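Local coordinates for glycoside hydrolase family 61 (Trichoderma reesei QM6a, PDB 5O2X) that cleaves cellulose oxidatively as a copper-dependent lytic polysaccharide monooxygenase of family AA9, at the glycan on Asn137. Coordinates in Å, arbitrary orientation; residue numbers count along the deposited sequence, not the author numbering.

The glycan on Asn137. Residues 78, 80, 82, 136-137, 139, 236-238. With NAG (2-acetamido-2-deoxy-beta-D-glucopyranose), chain B; MAN (alpha-D-mannopyranose), chain C.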
loop_
_atom_site.group_PDB
_atom_site.type_symbol
_atom_site.label_atom_id
_atom_site.label_comp_id
_atom_site.label_asym_id
_atom_site.label_seq_id
_atom_site.Cartn_x
_atom_site.Cartn_y
_atom_site.Cartn_z
ATOM N N GLN A 78 4.364 0.315 -9.065
ATOM C CA GLN A 78 4.347 1.302 -10.158
ATOM C C GLN A 78 3.004 2.007 -10.203
ATOM O O GLN A 78 1.994 1.390 -10.571
ATOM C CB GLN A 78 4.602 0.606 -11.475
ATOM C CG GLN A 78 4.567 1.542 -12.696
ATOM C CD GLN A 78 5.781 2.433 -12.717
ATOM O OE1 GLN A 78 6.907 1.946 -12.929
ATOM N NE2 GLN A 78 5.591 3.733 -12.468
ATOM N N VAL A 80 0.456 4.999 -11.704
ATOM C CA VAL A 80 0.132 5.788 -12.887
ATOM C C VAL A 80 -1.100 6.640 -12.601
ATOM O O VAL A 80 -1.931 6.272 -11.767
ATOM C CB VAL A 80 -0.135 4.865 -14.105
ATOM C CG1 VAL A 80 1.116 4.126 -14.500
ATOM C CG2 VAL A 80 -1.282 3.915 -13.885
ATOM N N VAL A 82 1.887 9.152 -14.498
ATOM C CA VAL A 82 3.097 9.848 -14.125
ATOM C C VAL A 82 2.907 11.344 -14.379
ATOM O O VAL A 82 2.557 11.711 -15.523
ATOM C CB VAL A 82 4.293 9.324 -14.926
ATOM C CG1 VAL A 82 5.560 10.105 -14.626
ATOM C CG2 VAL A 82 4.522 7.842 -14.710
ATOM N N ASN A 136 11.463 8.815 -8.580
ATOM C CA ASN A 136 11.800 7.486 -9.073
ATOM C C ASN A 136 10.766 6.941 -10.041
ATOM O O ASN A 136 10.357 5.789 -9.992
ATOM C CB ASN A 136 12.004 6.546 -7.865
ATOM C CG ASN A 136 13.236 6.925 -7.057
ATOM O OD1 ASN A 136 13.163 6.982 -5.787
ATOM N ND2 ASN A 136 14.299 7.152 -7.692
ATOM N N ASN A 137 10.351 7.816 -10.977
ATOM C CA ASN A 137 9.382 7.452 -12.009
ATOM C C ASN A 137 8.139 6.793 -11.424
ATOM O O ASN A 137 7.612 5.826 -11.993
ATOM C CB ASN A 137 9.958 6.615 -13.153
ATOM C CG ASN A 137 9.022 6.612 -14.346
ATOM O OD1 ASN A 137 8.459 7.664 -14.692
ATOM N ND2 ASN A 137 8.855 5.468 -14.987
ATOM N N THR A 139 7.511 5.225 -8.523
ATOM C CA THR A 139 7.650 3.926 -7.898
ATOM C C THR A 139 7.960 4.069 -6.427
ATOM O O THR A 139 8.492 5.080 -5.949
ATOM C CB THR A 139 8.707 3.049 -8.579
ATOM O OG1 THR A 139 10.026 3.581 -8.389
ATOM C CG2 THR A 139 8.410 2.860 -10.052
ATOM N N SER A 236 14.094 3.006 -8.810
ATOM C CA SER A 236 13.338 2.162 -9.737
ATOM C C SER A 236 14.264 1.172 -10.406
ATOM O O SER A 236 15.435 1.443 -10.638
ATOM C CB SER A 236 12.705 3.072 -10.762
ATOM O OG SER A 236 11.911 2.234 -11.617
ATOM N N SER A 237 13.724 0.010 -10.745
ATOM C CA SER A 237 14.443 -0.933 -11.594
ATOM C C SER A 237 13.443 -1.565 -12.537
ATOM O O SER A 237 12.243 -1.627 -12.266
ATOM C CB SER A 237 15.185 -1.980 -10.787
ATOM O OG SER A 237 14.267 -2.877 -10.251
ATOM N N ALA A 238 13.972 -2.005 -13.673
ATOM C CA ALA A 238 13.168 -2.592 -14.725
ATOM C C ALA A 238 12.870 -4.052 -14.420
ATOM O O ALA A 238 13.674 -4.743 -13.792
ATOM C CB ALA A 238 13.900 -2.491 -16.058
HETATM C C1 NAG B . 7.929 5.321 -16.108
HETATM C C2 NAG B . 8.503 4.569 -17.271
HETATM C C3 NAG B . 7.448 4.531 -18.375
HETATM C C4 NAG B . 6.158 3.934 -17.891
HETATM C C5 NAG B . 5.707 4.583 -16.591
HETATM C C6 NAG B . 4.600 3.818 -15.927
HETATM C C7 NAG B . 10.767 4.499 -18.158
HETATM C C8 NAG B . 11.947 5.294 -18.620
HETATM N N2 NAG B . 9.717 5.195 -17.735
HETATM O O3 NAG B . 7.911 3.809 -19.528
HETATM O O4 NAG B . 5.110 4.081 -18.871
HETATM O O5 NAG B . 6.805 4.592 -15.631
HETATM O O6 NAG B . 4.951 2.459 -15.716
HETATM O O7 NAG B . 10.778 3.257 -18.138
HETATM C C1 MAN C . 11.077 2.996 -12.491
HETATM C C2 MAN C . 10.251 2.002 -13.258
HETATM C C3 MAN C . 11.106 1.196 -14.210
HETATM C C4 MAN C . 11.959 2.078 -15.085
HETATM C C5 MAN C . 12.703 3.103 -14.235
HETATM C C6 MAN C . 13.426 4.134 -15.066
HETATM O O2 MAN C . 9.269 2.746 -13.985
HETATM O O3 MAN C . 10.284 0.354 -15.034
HETATM O O4 MAN C . 12.909 1.258 -15.780
HETATM O O5 MAN C . 11.833 3.809 -13.356
HETATM O O6 MAN C . 14.248 4.964 -14.244
HETATM O O HOH W 1 9.672 -1.743 -13.425
HETATM O O HOH W 2 7.582 1.168 -16.040
#
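Two sugars are anchored side by side here: an N-linked NAG, only partly occupied, on Asn137, and an O-linked MAN on Ser236, in the C-terminal stretch once predicted to be a linker but here integral to the catalytic domain. Asn137 has a left-handed backbone and swings CG anti to its backbone N (chi1 -164°), so that ND2 carries NAG C1 at 1.5 Å. Asn137 ND2 still donates its N-H, close to the amide plane, to the 2-hydroxyl MAN O2 at 2.9 Å. Gln78 extends from strand 74-80, CG anti to its N and the chain bent at chi2 (72°), and meets O2 from a second direction, at roughly a right angle to Asn137. Gln78 OE1 accepts from MAN O2 on a lone pair at 2.7 Å, while Gln78 NE2 donates in plane to the backbone carbonyl Asn137 O at 2.9 Å, which fixes the flip of the amide and ties Gln78 back to Asn137. An alanine in place of Gln78 would probably loosen MAN and the Asn137 loop together, since the hydrogen bonds of OE1 to MAN O2 and of NE2 to Asn137 O would go. Thr139 turns CG2 towards MAN C1 at 3.6 Å, and its OG1 bond to Asn136 O steadies the turn before Asn137. Val80 CG1 meets NAG C6 and Val82 CG2 meets NAG C5. Water 2 joins NAG O6 to MAN O2 and O3, and water 1 links MAN O3 to Ser237 O, 2.8 Å from the water oxygen to that carbonyl.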